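Local atomic coordinates of C-1-tetrahydrofolate synthase, cytoplasmic, putative (Trypanosoma brucei, PDB entry 4CJX), a protein that probably catalyses NADP-dependent oxidation of methylenetetrahydrofolate and hydrolysis of the methenyl product, two linked steps of one-carbon metabolism. Residues V33-Q38 with P298-M303; S70-V74 with V120-L124; A114-I118 with T308-F312; R186-R192 with A209-H215. One frame throughout, in Å; residues are numbered along the deposited sequence.

Contact 1 of 4, residues V33-Q38 with P298-M303. With 9L9 ((2S)-2-[[4-[[2,4-bis(azanyl)-6-oxidanylidene-1H-pyrimidin-5-yl]carbamoylamino]phenyl]carbonylamino]pentanedioic acid), chain G.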
# COMPACT_ATOMS: atom_id res chain seq x y z
N VAL B 33 14.12 -6.06 24.49
CA VAL B 33 14.51 -5.89 23.08
C VAL B 33 14.95 -4.42 22.79
O VAL B 33 15.97 -4.17 22.12
CB VAL B 33 13.37 -6.33 22.14
CG1 VAL B 33 13.62 -5.86 20.70
CG2 VAL B 33 13.22 -7.85 22.17
N ALA B 34 14.16 -3.48 23.28
CA ALA B 34 14.44 -2.06 23.16
C ALA B 34 15.76 -1.72 23.85
O ALA B 34 16.60 -1.06 23.28
CB ALA B 34 13.30 -1.27 23.78
N LYS B 35 15.95 -2.25 25.07
CA LYS B 35 17.19 -2.09 25.82
C LYS B 35 18.42 -2.49 24.99
O LYS B 35 19.40 -1.72 24.91
CB LYS B 35 17.14 -2.90 27.12
CG LYS B 35 17.70 -2.22 28.35
N ALA B 36 18.38 -3.67 24.36
CA ALA B 36 19.54 -4.17 23.59
C ALA B 36 19.81 -3.30 22.37
O ALA B 36 20.95 -2.91 22.10
CB ALA B 36 19.36 -5.62 23.18
N ILE B 37 18.76 -3.00 21.63
CA ILE B 37 18.85 -2.08 20.51
C ILE B 37 19.45 -0.75 20.95
O ILE B 37 20.38 -0.25 20.31
CB ILE B 37 17.46 -1.83 19.91
CG1 ILE B 37 16.93 -3.12 19.25
CG2 ILE B 37 17.51 -0.65 18.94
CD1 ILE B 37 15.47 -3.09 18.85
N GLN B 38 18.93 -0.17 22.02
CA GLN B 38 19.38 1.16 22.44
C GLN B 38 20.81 1.16 22.96
O GLN B 38 21.51 2.16 22.89
CB GLN B 38 18.40 1.77 23.44
CG GLN B 38 17.12 2.18 22.72
CD GLN B 38 15.98 2.60 23.62
OE1 GLN B 38 16.17 3.00 24.77
NE2 GLN B 38 14.77 2.52 23.09
N PRO B 298 7.64 -0.28 23.51
CA PRO B 298 9.01 0.17 23.72
C PRO B 298 9.86 0.02 22.45
O PRO B 298 10.71 0.88 22.18
CB PRO B 298 9.52 -0.71 24.88
CG PRO B 298 8.26 -1.20 25.54
CD PRO B 298 7.24 -1.33 24.46
N VAL B 299 9.60 -1.03 21.69
CA VAL B 299 10.33 -1.27 20.44
C VAL B 299 9.96 -0.24 19.37
O VAL B 299 10.83 0.17 18.60
CB VAL B 299 10.18 -2.72 19.94
CG1 VAL B 299 11.05 -2.95 18.70
CG2 VAL B 299 10.63 -3.67 21.04
N THR B 300 8.72 0.21 19.34
CA THR B 300 8.33 1.32 18.50
C THR B 300 9.20 2.57 18.73
O THR B 300 9.65 3.20 17.77
CB THR B 300 6.84 1.65 18.68
OG1 THR B 300 6.07 0.53 18.22
CG2 THR B 300 6.44 2.88 17.88
N VAL B 301 9.45 2.90 19.99
CA VAL B 301 10.35 4.01 20.32
C VAL B 301 11.77 3.75 19.81
O VAL B 301 12.41 4.66 19.26
CB VAL B 301 10.41 4.28 21.84
CG1 VAL B 301 11.45 5.35 22.18
CG2 VAL B 301 9.05 4.68 22.39
N SER B 302 12.25 2.52 19.98
CA SER B 302 13.59 2.14 19.54
C SER B 302 13.75 2.23 18.03
O SER B 302 14.82 2.58 17.53
CB SER B 302 13.93 0.71 20.00
OG SER B 302 13.93 0.66 21.42
N MET B 303 12.71 1.88 17.30
CA MET B 303 12.76 1.97 15.83
C MET B 303 12.81 3.42 15.32
O MET B 303 13.37 3.67 14.26
CB MET B 303 11.58 1.23 15.20
CG MET B 303 11.56 -0.28 15.44
SD MET B 303 13.11 -1.11 15.02
CE MET B 303 13.92 -1.18 16.59
N2A 9L9 G . 3.77 10.53 14.62
N1 9L9 G . 2.35 9.23 16.09
C2 9L9 G . 3.52 9.32 15.42
N3 9L9 G . 4.48 8.31 15.44
C4 9L9 G . 4.10 7.22 16.23
O4A 9L9 G . 4.94 6.34 16.23
N5A 9L9 G . 2.66 6.06 17.83
C5 9L9 G . 2.89 7.09 16.93
C6 9L9 G . 2.04 8.15 16.85
N7 9L9 G . 0.76 8.12 17.54
O8A 9L9 G . 4.35 6.60 19.27
N9 9L9 G . 2.98 4.88 19.74
C1B 9L9 G . 3.54 4.45 20.91
C2B 9L9 G . 2.82 3.51 21.67
C3B 9L9 G . 3.29 3.02 22.88
C4B 9L9 G . 4.52 3.45 23.40
C5B 9L9 G . 5.27 4.36 22.62
C6B 9L9 G . 4.79 4.86 21.40
C7B 9L9 G . 5.06 2.86 24.69
O7B 9L9 G . 6.26 2.80 24.81
CAW 9L9 G . 3.38 5.92 18.97
N 9L9 G . 4.25 2.32 25.63
CA 9L9 G . 4.71 1.64 26.84
C 9L9 G . 4.53 0.15 26.63
OXT 9L9 G . 3.68 -0.19 25.79
CB 9L9 G . 3.92 1.96 28.08
CG 9L9 G . 3.31 3.34 28.03
CD 9L9 G . 2.89 3.73 29.41
OE1 9L9 G . 3.75 3.74 30.29
OE2 9L9 G . 1.71 4.03 29.62
O 9L9 G . 5.18 -0.69 27.29
O HOH W 1 12.34 2.13 24.26

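Contact 2 of 4, residues S70-V74 with V120-L124. With 9L9 ((2S)-2-[[4-[[2,4-bis(azanyl)-6-oxidanylidene-1H-pyrimidin-5-yl]carbamoylamino]phenyl]carbonylamino]pentanedioic acid), chain G.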
# COMPACT_ATOMS: atom_id res chain seq x y z
N SER B 70 -0.62 10.61 24.47
CA SER B 70 0.35 11.27 23.57
C SER B 70 1.51 11.89 24.37
O SER B 70 2.69 11.73 24.01
CB SER B 70 -0.34 12.33 22.73
OG SER B 70 -1.18 11.76 21.74
N GLN B 71 1.19 12.59 25.45
CA GLN B 71 2.22 13.16 26.31
C GLN B 71 3.21 12.11 26.78
O GLN B 71 4.44 12.33 26.73
CB GLN B 71 1.62 13.86 27.52
CG GLN B 71 0.99 15.20 27.17
CD GLN B 71 0.57 15.96 28.40
OE1 GLN B 71 0.56 15.42 29.50
NE2 GLN B 71 0.24 17.24 28.23
N THR B 72 2.69 10.97 27.25
CA THR B 72 3.53 9.88 27.67
C THR B 72 4.45 9.40 26.56
O THR B 72 5.63 9.20 26.80
CB THR B 72 2.71 8.68 28.14
OG1 THR B 72 1.89 9.09 29.23
CG2 THR B 72 3.60 7.54 28.59
N TYR B 73 3.92 9.20 25.36
CA TYR B 73 4.73 8.60 24.30
C TYR B 73 5.83 9.56 23.83
O TYR B 73 6.95 9.17 23.60
CB TYR B 73 3.87 8.12 23.12
CG TYR B 73 2.72 7.19 23.52
CD1 TYR B 73 2.84 6.31 24.60
CD2 TYR B 73 1.52 7.19 22.80
CE1 TYR B 73 1.79 5.47 24.95
CE2 TYR B 73 0.46 6.34 23.15
CZ TYR B 73 0.61 5.48 24.23
OH TYR B 73 -0.43 4.65 24.64
N VAL B 74 5.50 10.83 23.70
CA VAL B 74 6.51 11.84 23.43
C VAL B 74 7.61 11.88 24.51
O VAL B 74 8.81 11.88 24.17
CB VAL B 74 5.84 13.21 23.25
CG1 VAL B 74 6.86 14.32 23.22
CG2 VAL B 74 5.07 13.21 21.94
N VAL B 120 5.72 14.25 14.09
CA VAL B 120 4.51 14.99 14.43
C VAL B 120 3.58 13.99 15.11
O VAL B 120 2.99 13.15 14.45
CB VAL B 120 3.85 15.64 13.18
CG1 VAL B 120 2.51 16.28 13.53
CG2 VAL B 120 4.79 16.65 12.52
N GLN B 121 3.48 14.06 16.43
CA GLN B 121 2.71 13.07 17.20
C GLN B 121 1.21 13.11 16.84
O GLN B 121 0.58 14.15 16.85
CB GLN B 121 2.94 13.26 18.71
CG GLN B 121 2.42 12.12 19.59
CD GLN B 121 3.19 10.82 19.49
OE1 GLN B 121 4.38 10.79 19.14
NE2 GLN B 121 2.53 9.73 19.84
N LEU B 122 0.69 11.95 16.45
CA LEU B 122 -0.71 11.80 16.10
C LEU B 122 -1.43 11.16 17.30
O LEU B 122 -0.83 10.40 18.06
CB LEU B 122 -0.85 10.90 14.86
CG LEU B 122 0.02 11.18 13.63
CD1 LEU B 122 -0.22 10.14 12.53
CD2 LEU B 122 -0.25 12.57 13.11
N PRO B 123 -2.75 11.40 17.43
CA PRO B 123 -3.58 12.15 16.48
C PRO B 123 -3.38 13.65 16.63
O PRO B 123 -3.06 14.14 17.71
CB PRO B 123 -5.01 11.74 16.88
CG PRO B 123 -4.91 11.34 18.32
CD PRO B 123 -3.55 10.71 18.46
N LEU B 124 -3.52 14.37 15.52
CA LEU B 124 -3.62 15.82 15.53
C LEU B 124 -5.04 16.25 15.93
O LEU B 124 -5.98 15.46 15.85
CB LEU B 124 -3.25 16.38 14.16
CG LEU B 124 -1.75 16.32 13.85
CD1 LEU B 124 -1.51 16.62 12.37
CD2 LEU B 124 -0.96 17.29 14.73
N2A 9L9 G . 3.77 10.53 14.62
N1 9L9 G . 2.35 9.23 16.09
C2 9L9 G . 3.52 9.32 15.42
N3 9L9 G . 4.48 8.31 15.44
C4 9L9 G . 4.10 7.22 16.23
O4A 9L9 G . 4.94 6.34 16.23
N5A 9L9 G . 2.66 6.06 17.83
C5 9L9 G . 2.89 7.09 16.93
C6 9L9 G . 2.04 8.15 16.85
N7 9L9 G . 0.76 8.12 17.54
O8A 9L9 G . 4.35 6.60 19.27
N9 9L9 G . 2.98 4.88 19.74
C1B 9L9 G . 3.54 4.45 20.91
C2B 9L9 G . 2.82 3.51 21.67
C3B 9L9 G . 3.29 3.02 22.88
C4B 9L9 G . 4.52 3.45 23.40
C5B 9L9 G . 5.27 4.36 22.62
C6B 9L9 G . 4.79 4.86 21.40
C7B 9L9 G . 5.06 2.86 24.69
O7B 9L9 G . 6.26 2.80 24.81
CAW 9L9 G . 3.38 5.92 18.97
N 9L9 G . 4.25 2.32 25.63
CA 9L9 G . 4.71 1.64 26.84
C 9L9 G . 4.53 0.15 26.63
OXT 9L9 G . 3.68 -0.19 25.79
CB 9L9 G . 3.92 1.96 28.08
CG 9L9 G . 3.31 3.34 28.03
CD 9L9 G . 2.89 3.73 29.41
OE1 9L9 G . 3.75 3.74 30.29
OE2 9L9 G . 1.71 4.03 29.62
O 9L9 G . 5.18 -0.69 27.29
O HOH W 2 -0.44 9.67 20.63
O HOH W 3 -2.00 13.82 20.25

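Contact 3 of 4, residues A114-I118 with T308-F312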
# COMPACT_ATOMS: atom_id res chain seq x y z
N ALA B 114 21.06 20.67 12.37
CA ALA B 114 21.33 19.70 13.43
C ALA B 114 20.10 18.80 13.78
O ALA B 114 20.24 17.89 14.60
CB ALA B 114 21.86 20.42 14.66
N CYS B 115 18.95 19.06 13.16
CA CYS B 115 17.75 18.21 13.24
C CYS B 115 17.64 17.29 12.00
O CYS B 115 17.43 17.76 10.89
CB CYS B 115 16.48 19.06 13.35
SG CYS B 115 14.91 18.14 13.22
N HIS B 116 17.74 15.98 12.22
CA HIS B 116 17.68 14.98 11.16
C HIS B 116 16.34 14.24 11.04
O HIS B 116 16.06 13.63 10.01
CB HIS B 116 18.82 14.01 11.36
CG HIS B 116 20.14 14.71 11.46
ND1 HIS B 116 20.89 14.72 12.61
CD2 HIS B 116 20.78 15.51 10.58
CE1 HIS B 116 21.97 15.46 12.42
NE2 HIS B 116 21.92 15.95 11.19
N SER B 117 15.53 14.31 12.09
CA SER B 117 14.22 13.65 12.14
C SER B 117 13.16 14.58 12.70
O SER B 117 13.39 15.22 13.72
CB SER B 117 14.29 12.42 13.08
OG SER B 117 14.73 11.27 12.39
N ILE B 118 11.98 14.58 12.08
CA ILE B 118 10.81 15.29 12.58
C ILE B 118 9.63 14.34 12.79
O ILE B 118 9.17 13.68 11.87
CB ILE B 118 10.37 16.39 11.60
CG1 ILE B 118 11.48 17.43 11.45
CG2 ILE B 118 9.07 17.04 12.07
CD1 ILE B 118 11.30 18.34 10.24
N THR B 308 16.22 7.44 12.79
CA THR B 308 16.88 8.72 12.97
C THR B 308 18.40 8.61 12.82
O THR B 308 19.03 9.45 12.16
CB THR B 308 16.49 9.30 14.35
OG1 THR B 308 15.06 9.46 14.43
CG2 THR B 308 17.20 10.61 14.59
N LEU B 309 18.99 7.56 13.40
CA LEU B 309 20.42 7.30 13.22
C LEU B 309 20.75 6.98 11.77
O LEU B 309 21.76 7.45 11.26
CB LEU B 309 20.89 6.18 14.14
CG LEU B 309 22.39 5.86 14.18
CD1 LEU B 309 23.22 7.04 14.68
CD2 LEU B 309 22.62 4.65 15.07
N THR B 310 19.89 6.20 11.10
CA THR B 310 20.05 5.94 9.67
C THR B 310 19.99 7.25 8.87
O THR B 310 20.84 7.50 8.00
CB THR B 310 19.03 4.91 9.15
OG1 THR B 310 19.24 3.68 9.85
CG2 THR B 310 19.21 4.64 7.69
N MET B 311 19.03 8.12 9.20
CA MET B 311 18.90 9.42 8.51
C MET B 311 20.12 10.32 8.81
O MET B 311 20.66 10.97 7.91
CB MET B 311 17.57 10.10 8.87
CG MET B 311 16.35 9.32 8.39
SD MET B 311 14.91 9.34 9.51
CE MET B 311 14.17 10.88 8.98
N PHE B 312 20.56 10.33 10.06
CA PHE B 312 21.76 11.04 10.44
C PHE B 312 22.93 10.60 9.56
O PHE B 312 23.57 11.44 8.93
CB PHE B 312 22.08 10.82 11.92
CG PHE B 312 23.42 11.33 12.35
CD1 PHE B 312 23.65 12.69 12.48
CD2 PHE B 312 24.46 10.45 12.63
CE1 PHE B 312 24.89 13.18 12.89
CE2 PHE B 312 25.70 10.93 13.03
CZ PHE B 312 25.91 12.30 13.17

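Contact 4 of 4, residues R186-R192 with A209-H215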
# COMPACT_ATOMS: atom_id res chain seq x y z
N ARG B 186 0.12 -18.20 6.82
CA ARG B 186 -1.07 -17.38 6.78
C ARG B 186 -1.00 -16.31 7.88
O ARG B 186 -0.80 -16.63 9.08
CB ARG B 186 -2.32 -18.24 6.95
CG ARG B 186 -2.51 -19.29 5.85
CD ARG B 186 -3.11 -18.67 4.59
NE ARG B 186 -4.51 -18.28 4.79
CZ ARG B 186 -5.51 -19.15 4.80
NH1 ARG B 186 -5.28 -20.44 4.62
NH2 ARG B 186 -6.75 -18.73 5.00
N VAL B 187 -1.16 -15.06 7.47
CA VAL B 187 -1.04 -13.91 8.36
C VAL B 187 -2.34 -13.14 8.36
O VAL B 187 -2.92 -12.92 7.30
CB VAL B 187 0.06 -12.92 7.90
CG1 VAL B 187 0.00 -11.64 8.71
CG2 VAL B 187 1.44 -13.54 8.04
N VAL B 188 -2.81 -12.74 9.56
CA VAL B 188 -3.89 -11.76 9.65
C VAL B 188 -3.40 -10.51 10.35
O VAL B 188 -2.75 -10.57 11.40
CB VAL B 188 -5.18 -12.25 10.36
CG1 VAL B 188 -4.93 -12.72 11.77
CG2 VAL B 188 -6.21 -11.14 10.41
N VAL B 189 -3.70 -9.38 9.73
CA VAL B 189 -3.45 -8.07 10.28
C VAL B 189 -4.85 -7.49 10.55
O VAL B 189 -5.66 -7.41 9.63
CB VAL B 189 -2.72 -7.17 9.26
CG1 VAL B 189 -2.47 -5.79 9.83
CG2 VAL B 189 -1.38 -7.78 8.90
N LEU B 190 -5.11 -7.12 11.80
CA LEU B 190 -6.34 -6.43 12.16
C LEU B 190 -6.03 -4.92 12.27
O LEU B 190 -5.13 -4.50 13.04
CB LEU B 190 -6.89 -6.97 13.48
CG LEU B 190 -7.19 -8.48 13.53
CD1 LEU B 190 -5.97 -9.25 14.01
CD2 LEU B 190 -8.43 -8.84 14.36
N GLY B 191 -6.77 -4.13 11.51
CA GLY B 191 -6.56 -2.68 11.47
C GLY B 191 -5.69 -2.27 10.30
O GLY B 191 -4.89 -3.06 9.79
N ARG B 192 -5.85 -1.04 9.85
CA ARG B 192 -5.16 -0.56 8.66
C ARG B 192 -4.68 0.88 8.87
O ARG B 192 -4.75 1.69 7.96
CB ARG B 192 -6.10 -0.68 7.46
CG ARG B 192 -5.42 -0.63 6.11
CD ARG B 192 -6.27 -1.31 5.06
NE ARG B 192 -5.76 -1.07 3.73
CZ ARG B 192 -6.10 -0.06 2.93
NH1 ARG B 192 -6.98 0.86 3.30
NH2 ARG B 192 -5.55 0.03 1.72
N ALA B 209 4.35 -14.06 3.07
CA ALA B 209 3.16 -14.52 3.79
C ALA B 209 1.96 -14.29 2.88
O ALA B 209 2.01 -13.43 1.99
CB ALA B 209 3.00 -13.76 5.08
N THR B 210 0.90 -15.06 3.13
CA THR B 210 -0.44 -14.82 2.58
C THR B 210 -1.25 -14.02 3.59
O THR B 210 -1.73 -14.55 4.61
CB THR B 210 -1.14 -16.15 2.30
OG1 THR B 210 -0.34 -16.88 1.37
CG2 THR B 210 -2.56 -15.96 1.68
N VAL B 211 -1.41 -12.73 3.31
CA VAL B 211 -1.92 -11.77 4.27
C VAL B 211 -3.42 -11.52 4.09
O VAL B 211 -3.91 -11.26 2.99
CB VAL B 211 -1.17 -10.42 4.14
CG1 VAL B 211 -1.74 -9.37 5.08
CG2 VAL B 211 0.32 -10.62 4.39
N THR B 212 -4.15 -11.57 5.18
CA THR B 212 -5.53 -11.16 5.16
C THR B 212 -5.62 -9.95 6.08
O THR B 212 -5.08 -9.99 7.17
CB THR B 212 -6.44 -12.26 5.74
OG1 THR B 212 -6.30 -13.44 4.96
CG2 THR B 212 -7.83 -11.81 5.73
N VAL B 213 -6.32 -8.93 5.64
CA VAL B 213 -6.57 -7.74 6.42
C VAL B 213 -8.04 -7.67 6.81
O VAL B 213 -8.94 -7.86 5.98
CB VAL B 213 -6.26 -6.47 5.62
CG1 VAL B 213 -6.67 -5.24 6.42
CG2 VAL B 213 -4.78 -6.42 5.28
N VAL B 214 -8.25 -7.34 8.07
CA VAL B 214 -9.54 -7.30 8.71
C VAL B 214 -9.60 -5.99 9.54
O VAL B 214 -8.57 -5.33 9.75
CB VAL B 214 -9.63 -8.60 9.54
CG1 VAL B 214 -10.10 -8.40 10.94
CG2 VAL B 214 -10.41 -9.69 8.79
N HIS B 215 -10.80 -5.62 9.98
CA HIS B 215 -11.02 -4.39 10.79
C HIS B 215 -11.70 -4.68 12.11
O HIS B 215 -12.35 -5.72 12.24
CB HIS B 215 -11.87 -3.42 10.00
CG HIS B 215 -11.23 -2.96 8.74
ND1 HIS B 215 -10.54 -1.76 8.66
CD2 HIS B 215 -11.12 -3.54 7.53
CE1 HIS B 215 -10.06 -1.62 7.44
NE2 HIS B 215 -10.38 -2.69 6.74
O HOH W 4 -4.40 -15.27 5.15

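Contact 1 of 4, residues V33-Q38 with P298-M303
Gln-38 NE2 reaches across to Ser-302 OG at 2.6 Å, a short but bent bond with an N-H...O angle of 133°. This polar cluster is unusual between helices that otherwise meet through apolar side chains. The serine oxygen sits tilted from the amide plane of Gln-38. The glutamine chain is extended beyond CG, which carries its amide over to the other helix. The same NE2 also donates to a water, and that water donates to Pro-298 O at 2.9 Å. Ser-302 OG adds a weak bond to the same carbonyl. The short ring thus joins one amide nitrogen, one hydroxyl, one water and a helix carbonyl.

Ala-34 fills the middle. Its CB points at the other helix and lies 3.1 Å from Ser-302 OG. The segment axes are 8.8 Å apart here, consistent with so small a side chain in between. The segments run nearly parallel, at 18°. Val-33 CG1 meets Val-299 CG2 at 3.7 Å. Ile-37 CD1 and Met-303 CE are 3.3 Å apart, tighter than usual; the bent methionine chain turns its methyl to the isoleucine, and the two side chains cross at about a right angle. Pro-298 and Val-301 also line the 9L9 pocket. Helix 166-178 packs on Val-33 and Met-303, and helix 68-83 on Gln-38 and Val-301, so helix 296-316 lies among three helices here.

Contact 2 of 4, residues S70-V74 with V120-L124
The CA atoms of Ser-70 and Gln-121 are the nearest pair between residues 70-74 and 120-124, 7.0 Å apart; a cis peptide precedes Pro-123. No direct hydrogen bond crosses. Gln-121 sets CG anti to its backbone N (chi1 -168°), against Val-74 CG2 at 3.7 Å; the bend at chi2 (71°) then turns the amide to the edge of the Tyr-73 ring. NE2 lies near the ring plane. Gln-121 OE1 is held by Lys-77. One ring face of Tyr-73 lies over the phenyl ring of 9L9, whose C2B stands 3.8 Å above the tyrosine ring centre.

Two waters make the polar links. One water binds Ser-70 OG, Gln-121 NE2 and Leu-122 O. A second links Ser-70 OG to Pro-123 O.

The backbone from strand end into loop grips the pyrimidine of the ligand. 9L9 N2A donates to Val-120 O at 2.7 Å, and 9L9 N7 to Leu-122 O at 2.8 Å. Leu-122 N donates to 9L9 N1 at 3.2 Å, almost straight at 171°. It offers acceptor, donor and acceptor in order, matching the diaminopyrimidine edge, while Tyr-73 packs flat against the phenyl ring.

Contact 3 of 4, residues A114-I118 with T308-F312
Ser-117 turns its hydroxyl anti to its carbonyl carbon, somewhat twisted at chi1 -87°. Thr-308 OG1 is also anti to its carbonyl carbon, without the twist. The two oxygens, Ser-117 OG and Thr-308 OG1, meet at 2.7 Å. Phe-312 has CG anti to its backbone N (170°), which swings its ring out to His-116.

Ser-117 OG is the donor in the hydroxyl pair. Thr-308 OG1 is also bonded to Leu-304 O, one turn back in helix 296-316. Met-311 is bent at chi2 and chi3 and curls over the same serine. Its SD lies 3.5 Å from Ser-117 OG, and its CE 3.5 Å from His-116 O.

The rings form an offset edge-to-face pair. The edge of Phe-312 points toward the face of His-116, with centroids 5.1 Å apart and planes at 64°. The closest atoms are Phe-312 CD1 and His-116 CE1, at 3.2 Å. Phe-312 CA lies over one face of the imidazole, while Ala-114 C covers the opposite one.

The contact ties the start of strand 117-120, an edge strand of the three-stranded parallel sheet, to the C-terminal helix. It joins parts far apart in the sequence. His-116 ND1 is bonded to the Gly-58 amide nitrogen. It would thus act as acceptor, consistent with a neutral imidazole whose rotation is probably set by that bond, with the phenylalanine edge packed on one face.

Contact 4 of 4, residues R186-R192 with A209-H215
Val-187 CG2 is pressed against Ala-209 CB at 3.4 Å, tighter than usual, at the start of two parallel strands. Five backbone hydrogen bonds follow, from Val-187 N to Thr-210 O through to Gly-191 N to Val-214 O at 2.8 Å. Val-189 CG2 meets Val-211 CG1 on the same face as Val-187, and helix 197-206 packs there against Val-187 and Val-189. On the other face Leu-190 CD2 lies beside Val-214 CG1 at 3.8 Å, and helix 220-228 packs on Val-188 and Val-214.

The strands and helix 197-206 make a beta-alpha-beta unit of the Rossmann-like NADP-binding domain. Gly-191 follows the first strand, with a positive phi of 97°, a backbone shape that calls for glycine.

The part of the face that carries Arg-186, Thr-210 and Thr-212 is looser. A water bridges Arg-186 NE, Thr-210 O and Thr-212 OG1, and it lies in the guanidinium plane. Thr-212 OG1 also bonds Thr-212 of the second subunit, whose strand extends the sheet in antiparallel fashion. Beyond the strands Arg-192 CB only brushes His-215 CE1 at 4.1 Å. Arg-192 is seen to bind NADP(+) in a crystal structure of this protein; its NH1 bonds Asn-206 of the second subunit.

How the contacts relate
Contacts 1 and 2 both border the 9L9 pocket. Contact 1 touches the phenyl and glutamate part of the ligand; contact 2 holds its pyrimidine and also covers the phenyl ring. Their centres are 18 Å apart, and their nearest atoms about 5 Å. Contact 3 uses the same helix 296-316 as contact 1, nearer its C-terminal end, with centres 17 Å apart. It also adjoins contact 2 through strand 117-120, but its Thr-308 side chain stays about 11 Å from 9L9. Contact 4 stands apart in the cofactor domain, with its centre 26 Å from that of contact 2 and 31 Å from that of contact 3. In sequence it is nested within contacts 1 and 3.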